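Local coordinates for protein pngf-ii (Elizabethkingia meningoseptica, PDB 4R4X) that probably acts as a peptide:N-glycosidase, hydrolysing the amide link between an N-glycan and its asparagine to release the glycan from glycoproteins, at residues A433-V438 against S524-N529; L466-S471 against S479-S484. All blocks are in the same frame, centred on the assembly; numbering follows the deposited sequence.

Leaving strand 416-428, the chain enters the loop that carries 433-438, and only after 85 further residues, including strands 442-446, 449-454, 493-504 and 507-514, does 524-529 return to close contact 1 at the start of strand 527-537. Within that long excursion lies contact 2, which closes a short loop of seven residues between 466-471 and 479-484, itself enclosed by the Cys-461–Cys-489 disulfide. The contacts therefore nest without crossing, their centres about 18 Å apart. They also touch, for Phe-437 CD1 packs 3.7 Å from Ser-484 O. Arg-485 joins them further, pairing with Glu-436 through NE and with Ser-480 O through NH1.

Contact 1. Residues A433-V438 against S524-N529; sequences AGDEFV and SQSFWN
Asp-435 meets Ser-526 and Trp-528 through two direct hydrogen bonds: its backbone N donates one and its carboxylate accepts the other. The backbone N of Asp-435 gives its hydrogen to Ser-526 OG at 2.8 Å. With CG anti to the carbonyl carbon, beside the backbone N, the carboxylate is carried toward Ser-526 and Trp-528, and Trp-528 NE1 donates to Asp-435 OD2 at 2.9 Å. The two side chains cross at about a right angle, and the carboxylate plane is turned 57° from the indole. This bond is nearly straight (166°): OD2 lies in the indole plane at the ring edge, while the indole N-H reaches the anti side of OD2, 33° out of the carboxylate plane. Asp-435 CB, set off the indole plane, comes 3.9 Å from Trp-528 CZ2.

The buried carboxylate is shared among several donors. OD2 takes a further hydrogen bond from Gly-518 N, and OD1 forms a salt bridge with Lys-440, which would be expected to stabilise the ionised form. Ser-526 OG is similarly well supplied: besides accepting from Asp-435 N, it donates to a water at 2.7 Å, and this water donates in turn to Ala-433 O at 3.0 Å. Gly-434 comes close too, its CA 3.5 Å from Ser-526 OG, while its carbonyl O accepts from Phe-437 N at 2.9 Å and so closes the turn.

The segment 433-438 belongs to the loop joining strands 416-428 and 442-446, which lie in different antiparallel sheets, consistent with the sandwich architecture of PNGase F. Strand 527-537 runs between strands 416-428 and 378-384, where Phe-527 shares backbone bonding with His-428 and Trp-528 packs on Thr-425.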
ATOM      1  N   ALA A 433      29.335 -22.031   3.518  1.00 19.57           N
ATOM      2  CA  ALA A 433      28.880 -22.768   4.708  1.00 19.64           C
ATOM      3  C   ALA A 433      28.341 -21.815   5.752  1.00 17.68           C
ATOM      4  O   ALA A 433      28.345 -22.137   6.938  1.00 18.00           O
ATOM      5  CB  ALA A 433      30.052 -23.560   5.314  1.00 21.31           C
ATOM      6  N   GLY A 434      27.909 -20.627   5.338  1.00 15.82           N
ATOM      7  CA  GLY A 434      27.298 -19.676   6.268  1.00 14.76           C
ATOM      8  C   GLY A 434      25.787 -19.740   6.154  1.00 13.61           C
ATOM      9  O   GLY A 434      25.254 -20.187   5.137  1.00 12.13           O
ATOM     10  N   ASP A 435      25.089 -19.286   7.194  1.00 12.89           N
ATOM     11  CA  ASP A 435      23.651 -19.493   7.247  1.00 12.47           C
ATOM     12  C   ASP A 435      22.830 -18.623   6.253  1.00 11.76           C
ATOM     13  O   ASP A 435      21.648 -18.829   6.134  1.00 11.44           O
ATOM     14  CB  ASP A 435      23.128 -19.343   8.667  1.00 12.75           C
ATOM     15  CG  ASP A 435      23.512 -20.516   9.561  1.00 13.50           C
ATOM     16  OD1 ASP A 435      24.016 -21.556   9.041  1.00 13.40           O
ATOM     17  OD2 ASP A 435      23.289 -20.398  10.792  1.00 12.93           O
ATOM     18  N   GLU A 436      23.454 -17.678   5.549  1.00 11.23           N
ATOM     19  CA  GLU A 436      22.780 -17.043   4.405  1.00 11.53           C
ATOM     20  C   GLU A 436      22.454 -18.126   3.363  1.00 11.59           C
ATOM     21  O   GLU A 436      21.423 -18.072   2.693  1.00 11.61           O
ATOM     22  CB  GLU A 436      23.672 -15.988   3.751  1.00 11.53           C
ATOM     23  CG  GLU A 436      23.083 -15.346   2.500  1.00 11.72           C
ATOM     24  CD  GLU A 436      23.901 -14.170   1.980  1.00 12.31           C
ATOM     25  OE1 GLU A 436      24.865 -13.747   2.672  1.00 12.45           O
ATOM     26  OE2 GLU A 436      23.606 -13.671   0.854  1.00 12.59           O
ATOM     27  N   PHE A 437      23.366 -19.085   3.206  1.00 11.69           N
ATOM     28  CA  PHE A 437      23.328 -20.005   2.083  1.00 12.19           C
ATOM     29  C   PHE A 437      23.055 -21.466   2.412  1.00 12.82           C
ATOM     30  O   PHE A 437      22.996 -22.305   1.494  1.00 12.47           O
ATOM     31  CB  PHE A 437      24.628 -19.902   1.273  1.00 12.27           C
ATOM     32  CG  PHE A 437      24.830 -18.555   0.639  1.00 12.55           C
ATOM     33  CD1 PHE A 437      23.984 -18.127  -0.390  1.00 13.09           C
ATOM     34  CD2 PHE A 437      25.863 -17.709   1.068  1.00 12.59           C
ATOM     35  CE1 PHE A 437      24.168 -16.880  -0.976  1.00 13.02           C
ATOM     36  CE2 PHE A 437      26.052 -16.468   0.485  1.00 13.09           C
ATOM     37  CZ  PHE A 437      25.184 -16.046  -0.531  1.00 13.18           C
ATOM     38  N   VAL A 438      22.859 -21.776   3.691  1.00 13.09           N
ATOM     39  CA  VAL A 438      22.542 -23.131   4.117  1.00 13.17           C
ATOM     40  C   VAL A 438      21.211 -23.151   4.870  1.00 13.60           C
ATOM     41  O   VAL A 438      21.012 -22.379   5.798  1.00 13.80           O
ATOM     42  CB  VAL A 438      23.605 -23.664   5.101  1.00 13.68           C
ATOM     43  CG1 VAL A 438      23.315 -25.103   5.504  1.00 13.92           C
ATOM     44  CG2 VAL A 438      25.013 -23.505   4.532  1.00 13.76           C
ATOM     45  N   SER A 524      34.258 -14.530  10.071  1.00 28.20           N
ATOM     46  CA  SER A 524      32.893 -14.558   9.531  1.00 27.33           C
ATOM     47  C   SER A 524      31.991 -15.354  10.463  1.00 24.13           C
ATOM     48  O   SER A 524      32.351 -16.445  10.891  1.00 24.15           O
ATOM     49  CB  SER A 524      32.874 -15.185   8.131  1.00 28.22           C
ATOM     50  OG  SER A 524      33.654 -14.411   7.248  1.00 30.24           O
ATOM     51  N   GLN A 525      30.835 -14.790  10.793  1.00 21.51           N
ATOM     52  CA  GLN A 525      29.877 -15.442  11.696  1.00 21.24           C
ATOM     53  C   GLN A 525      28.528 -15.616  11.017  1.00 17.68           C
ATOM     54  O   GLN A 525      28.112 -14.784  10.214  1.00 16.13           O
ATOM     55  CB  GLN A 525      29.652 -14.593  12.955  1.00 24.16           C
ATOM     56  CG  GLN A 525      30.807 -14.577  13.939  1.00 26.87           C
ATOM     57  CD  GLN A 525      30.383 -14.027  15.292  1.00 30.37           C
ATOM     58  OE1 GLN A 525      30.440 -12.825  15.529  1.00 34.30           O
ATOM     59  NE2 GLN A 525      29.918 -14.900  16.165  1.00 29.41           N
ATOM     60  N   SER A 526      27.836 -16.685  11.379  1.00 16.21           N
ATOM     61  CA  SER A 526      26.429 -16.820  11.057  1.00 15.34           C
ATOM     62  C   SER A 526      25.554 -16.156  12.154  1.00 14.76           C
ATOM     63  O   SER A 526      25.918 -16.094  13.336  1.00 14.49           O
ATOM     64  CB  SER A 526      26.056 -18.292  10.848  1.00 15.03           C
ATOM     65  OG  SER A 526      26.495 -18.734   9.565  1.00 14.89           O
ATOM     66  N   PHE A 527      24.406 -15.639  11.738  1.00 13.93           N
ATOM     67  CA  PHE A 527      23.478 -14.982  12.650  1.00 13.90           C
ATOM     68  C   PHE A 527      22.086 -14.925  12.067  1.00 12.77           C
ATOM     69  O   PHE A 527      21.901 -15.099  10.852  1.00 12.85           O
ATOM     70  CB  PHE A 527      23.967 -13.575  13.043  1.00 14.33           C
ATOM     71  CG  PHE A 527      24.165 -12.641  11.876  1.00 15.60           C
ATOM     72  CD1 PHE A 527      23.149 -11.786  11.463  1.00 15.35           C
ATOM     73  CD2 PHE A 527      25.396 -12.567  11.240  1.00 16.61           C
ATOM     74  CE1 PHE A 527      23.342 -10.902  10.406  1.00 17.05           C
ATOM     75  CE2 PHE A 527      25.594 -11.686  10.188  1.00 16.61           C
ATOM     76  CZ  PHE A 527      24.564 -10.859   9.765  1.00 17.26           C
ATOM     77  N   TRP A 528      21.093 -14.757  12.942  1.00 12.34           N
ATOM     78  CA  TRP A 528      19.683 -14.859  12.527  1.00 11.70           C
ATOM     79  C   TRP A 528      18.888 -13.643  12.994  1.00 11.54           C
ATOM     80  O   TRP A 528      18.790 -13.391  14.197  1.00 11.69           O
ATOM     81  CB  TRP A 528      19.062 -16.154  13.050  1.00 11.85           C
ATOM     82  CG  TRP A 528      19.557 -17.329  12.281  1.00 12.04           C
ATOM     83  CD1 TRP A 528      20.765 -17.950  12.419  1.00 12.17           C
ATOM     84  CD2 TRP A 528      18.905 -17.956  11.182  1.00 11.89           C
ATOM     85  NE1 TRP A 528      20.893 -18.942  11.475  1.00 12.64           N
ATOM     86  CE2 TRP A 528      19.755 -18.975  10.715  1.00 12.22           C
ATOM     87  CE3 TRP A 528      17.661 -17.783  10.567  1.00 11.84           C
ATOM     88  CZ2 TRP A 528      19.397 -19.818   9.660  1.00 12.50           C
ATOM     89  CZ3 TRP A 528      17.320 -18.613   9.516  1.00 11.85           C
ATOM     90  CH2 TRP A 528      18.177 -19.598   9.063  1.00 12.01           C
ATOM     91  N   ASN A 529      18.347 -12.894  12.031  1.00 11.39           N
ATOM     92  CA  ASN A 529      17.465 -11.766  12.289  1.00 11.78           C
ATOM     93  C   ASN A 529      16.037 -12.283  12.396  1.00 12.35           C
ATOM     94  O   ASN A 529      15.429 -12.659  11.373  1.00 12.50           O
ATOM     95  CB  ASN A 529      17.537 -10.748  11.156  1.00 12.87           C
ATOM     96  CG  ASN A 529      18.819  -9.954  11.139  1.00 13.09           C
ATOM     97  OD1 ASN A 529      19.324  -9.516  12.164  1.00 13.42           O
ATOM     98  ND2 ASN A 529      19.307  -9.698   9.944  1.00 14.16           N
TER
HETATM   99  O   HOH W   1      28.124 -20.875   9.703  1.00 17.97           O

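Contact 2. Residues L466-S471 against S479-S484; sequences LFNPAS and SSSDLS
Ser-471 reaches across to Ser-479, Ser-480 and Ser-481 with a single short side chain. Its CB comes 3.2 Å from Ser-479 OG and lies more loosely beside the hydroxyl of Ser-481. With chi1 at 172°, the hydroxyl extends away from the backbone N of Ser-471 and enters the opening of the 3-10 segment 480-482. There Ser-471 OG is hydrogen-bonded to Ser-479 OG at 2.6 Å, and it accepts from Ser-481 N at 2.9 Å with an angle of 151°. Ser-480 N also lies 2.9 Å from Ser-471 OG, but its poor angle excludes a hydrogen bond, so proximity alone is not evidence of one. The backbones are close here, Ser-471 and Ser-480 being the nearest CA pair at 5.5 Å.

In a second meeting, Ser-481 CB sits over the face of the Asn-468 amide, 3.4 Å from CG, a van der Waals contact of carbon on face. The amide's polar atoms are held by other residues: OD1 accepts from Phe-306 N and ND2 bonds to Tyr-464 O. Both segments belong to the loop between strands 449-454 and 493-504, where the type I turn from Asn-468 to Ser-471 is tied to the neighbouring 3-10 segment, and Phe-306 links that turn to an earlier part of the chain.

Within 479-484, Ser-479 N donates to Asp-482 OD2, met from above the carboxylate plane, across the start of the 3-10 segment. Ser-479 OG bonds to Gly-472 O as well as to Ser-471.

No charged pair crosses between the segments. The contact is a buried cluster of neutral hydroxyls and amides, in which the Ser-471 hydroxyl is gripped by its bond to Ser-479 OG and by one from Ser-481 N, and its rotation is thereby fixed.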
ATOM      1  N   LEU A 466      17.269  -8.291 -12.844  1.00 10.74           N
ATOM      2  CA  LEU A 466      17.329  -6.973 -13.478  1.00 10.91           C
ATOM      3  C   LEU A 466      17.279  -5.810 -12.473  1.00 10.92           C
ATOM      4  O   LEU A 466      17.460  -4.640 -12.843  1.00 10.34           O
ATOM      5  CB  LEU A 466      16.217  -6.824 -14.521  1.00 11.43           C
ATOM      6  CG  LEU A 466      16.301  -7.738 -15.748  1.00 12.23           C
ATOM      7  CD1 LEU A 466      15.127  -7.498 -16.697  1.00 13.32           C
ATOM      8  CD2 LEU A 466      17.634  -7.591 -16.469  1.00 12.48           C
ATOM      9  N   PHE A 467      17.017  -6.132 -11.212  1.00 10.28           N
ATOM     10  CA  PHE A 467      17.138  -5.143 -10.132  1.00 10.63           C
ATOM     11  C   PHE A 467      18.578  -5.045  -9.609  1.00 10.67           C
ATOM     12  O   PHE A 467      18.860  -4.187  -8.781  1.00 10.29           O
ATOM     13  CB  PHE A 467      16.200  -5.473  -8.963  1.00 10.88           C
ATOM     14  CG  PHE A 467      14.741  -5.401  -9.308  1.00 11.22           C
ATOM     15  CD1 PHE A 467      14.032  -4.196  -9.195  1.00 11.55           C
ATOM     16  CD2 PHE A 467      14.062  -6.526  -9.770  1.00 11.01           C
ATOM     17  CE1 PHE A 467      12.697  -4.125  -9.523  1.00 11.41           C
ATOM     18  CE2 PHE A 467      12.720  -6.460 -10.097  1.00 11.75           C
ATOM     19  CZ  PHE A 467      12.016  -5.256  -9.943  1.00 11.85           C
ATOM     20  N   ASN A 468      19.486  -5.906 -10.102  1.00 10.79           N
ATOM     21  CA  ASN A 468      20.762  -6.158  -9.416  1.00 11.34           C
ATOM     22  C   ASN A 468      22.002  -5.938 -10.298  1.00 11.42           C
ATOM     23  O   ASN A 468      22.811  -6.852 -10.474  1.00 11.55           O
ATOM     24  CB  ASN A 468      20.791  -7.602  -8.865  1.00 11.57           C
ATOM     25  CG  ASN A 468      19.935  -7.785  -7.601  1.00 11.60           C
ATOM     26  OD1 ASN A 468      20.360  -7.463  -6.491  1.00 12.02           O
ATOM     27  ND2 ASN A 468      18.751  -8.308  -7.767  1.00 11.47           N
ATOM     28  N   PRO A 469      22.184  -4.721 -10.823  1.00 11.45           N
ATOM     29  CA  PRO A 469      23.322  -4.510 -11.714  1.00 11.82           C
ATOM     30  C   PRO A 469      24.714  -4.828 -11.141  1.00 12.84           C
ATOM     31  O   PRO A 469      25.553  -5.352 -11.871  1.00 13.86           O
ATOM     32  CB  PRO A 469      23.193  -3.030 -12.105  1.00 11.97           C
ATOM     33  CG  PRO A 469      22.409  -2.398 -10.999  1.00 11.73           C
ATOM     34  CD  PRO A 469      21.437  -3.474 -10.580  1.00 11.60           C
ATOM     35  N   ALA A 470      24.953  -4.530  -9.862  1.00 12.29           N
ATOM     36  CA  ALA A 470      26.262  -4.714  -9.251  1.00 12.76           C
ATOM     37  C   ALA A 470      26.445  -6.100  -8.604  1.00 12.43           C
ATOM     38  O   ALA A 470      27.420  -6.323  -7.907  1.00 12.61           O
ATOM     39  CB  ALA A 470      26.521  -3.613  -8.235  1.00 12.66           C
ATOM     40  N   SER A 471      25.544  -7.047  -8.853  1.00 12.45           N
ATOM     41  CA  SER A 471      25.691  -8.407  -8.284  1.00 12.15           C
ATOM     42  C   SER A 471      26.955  -9.053  -8.843  1.00 12.84           C
ATOM     43  O   SER A 471      27.210  -8.978 -10.034  1.00 12.08           O
ATOM     44  CB  SER A 471      24.501  -9.287  -8.596  1.00 12.57           C
ATOM     45  OG  SER A 471      24.739 -10.660  -8.199  1.00 13.15           O
ATOM     46  N   SER A 479      25.097 -15.387 -10.846  1.00 13.05           N
ATOM     47  CA  SER A 479      25.310 -14.119 -10.189  1.00 13.22           C
ATOM     48  C   SER A 479      24.845 -14.247  -8.743  1.00 12.86           C
ATOM     49  O   SER A 479      23.967 -15.045  -8.438  1.00 12.94           O
ATOM     50  CB  SER A 479      24.507 -13.033 -10.940  1.00 13.54           C
ATOM     51  OG  SER A 479      24.937 -11.718 -10.617  1.00 13.66           O
ATOM     52  N   SER A 480      25.440 -13.476  -7.841  1.00 13.11           N
ATOM     53  CA  SER A 480      25.125 -13.579  -6.423  1.00 12.44           C
ATOM     54  C   SER A 480      23.634 -13.443  -6.153  1.00 12.35           C
ATOM     55  O   SER A 480      23.101 -14.167  -5.312  1.00 11.38           O
ATOM     56  CB  SER A 480      25.893 -12.534  -5.603  1.00 12.25           C
ATOM     57  OG  SER A 480      25.623 -12.720  -4.217  1.00 12.30           O
ATOM     58  N   SER A 481      22.961 -12.553  -6.882  1.00 12.17           N
ATOM     59  CA  SER A 481      21.546 -12.284  -6.657  1.00 12.10           C
ATOM     60  C   SER A 481      20.632 -13.449  -7.074  1.00 11.96           C
ATOM     61  O   SER A 481      19.482 -13.467  -6.700  1.00 11.98           O
ATOM     62  CB  SER A 481      21.122 -10.950  -7.367  1.00 12.67           C
ATOM     63  OG  SER A 481      21.192 -11.047  -8.776  1.00 12.88           O
ATOM     64  N   ASP A 482      21.149 -14.392  -7.864  1.00 11.69           N
ATOM     65  CA  ASP A 482      20.431 -15.584  -8.289  1.00 11.83           C
ATOM     66  C   ASP A 482      20.350 -16.672  -7.207  1.00 11.60           C
ATOM     67  O   ASP A 482      19.501 -17.551  -7.299  1.00 12.06           O
ATOM     68  CB  ASP A 482      21.138 -16.257  -9.475  1.00 12.10           C
ATOM     69  CG  ASP A 482      21.270 -15.361 -10.721  1.00 13.54           C
ATOM     70  OD1 ASP A 482      20.439 -14.436 -10.903  1.00 14.58           O
ATOM     71  OD2 ASP A 482      22.177 -15.653 -11.547  1.00 13.42           O
ATOM     72  N   LEU A 483      21.264 -16.653  -6.239  1.00 10.89           N
ATOM     73  CA  LEU A 483      21.465 -17.792  -5.384  1.00 11.23           C
ATOM     74  C   LEU A 483      20.352 -17.952  -4.339  1.00 11.49           C
ATOM     75  O   LEU A 483      19.837 -16.964  -3.801  1.00 11.42           O
ATOM     76  CB  LEU A 483      22.810 -17.698  -4.684  1.00 11.89           C
ATOM     77  CG  LEU A 483      24.042 -17.544  -5.576  1.00 12.08           C
ATOM     78  CD1 LEU A 483      25.216 -17.308  -4.678  1.00 12.84           C
ATOM     79  CD2 LEU A 483      24.237 -18.794  -6.421  1.00 12.90           C
ATOM     80  N   SER A 484      19.985 -19.200  -4.094  1.00 11.45           N
ATOM     81  CA  SER A 484      18.990 -19.557  -3.090  1.00 11.60           C
ATOM     82  C   SER A 484      19.527 -19.245  -1.682  1.00 11.38           C
ATOM     83  O   SER A 484      20.718 -19.433  -1.397  1.00 11.72           O
ATOM     84  CB  SER A 484      18.598 -21.046  -3.240  1.00 12.13           C
ATOM     85  OG  SER A 484      17.908 -21.276  -4.464  1.00 12.44           O
TER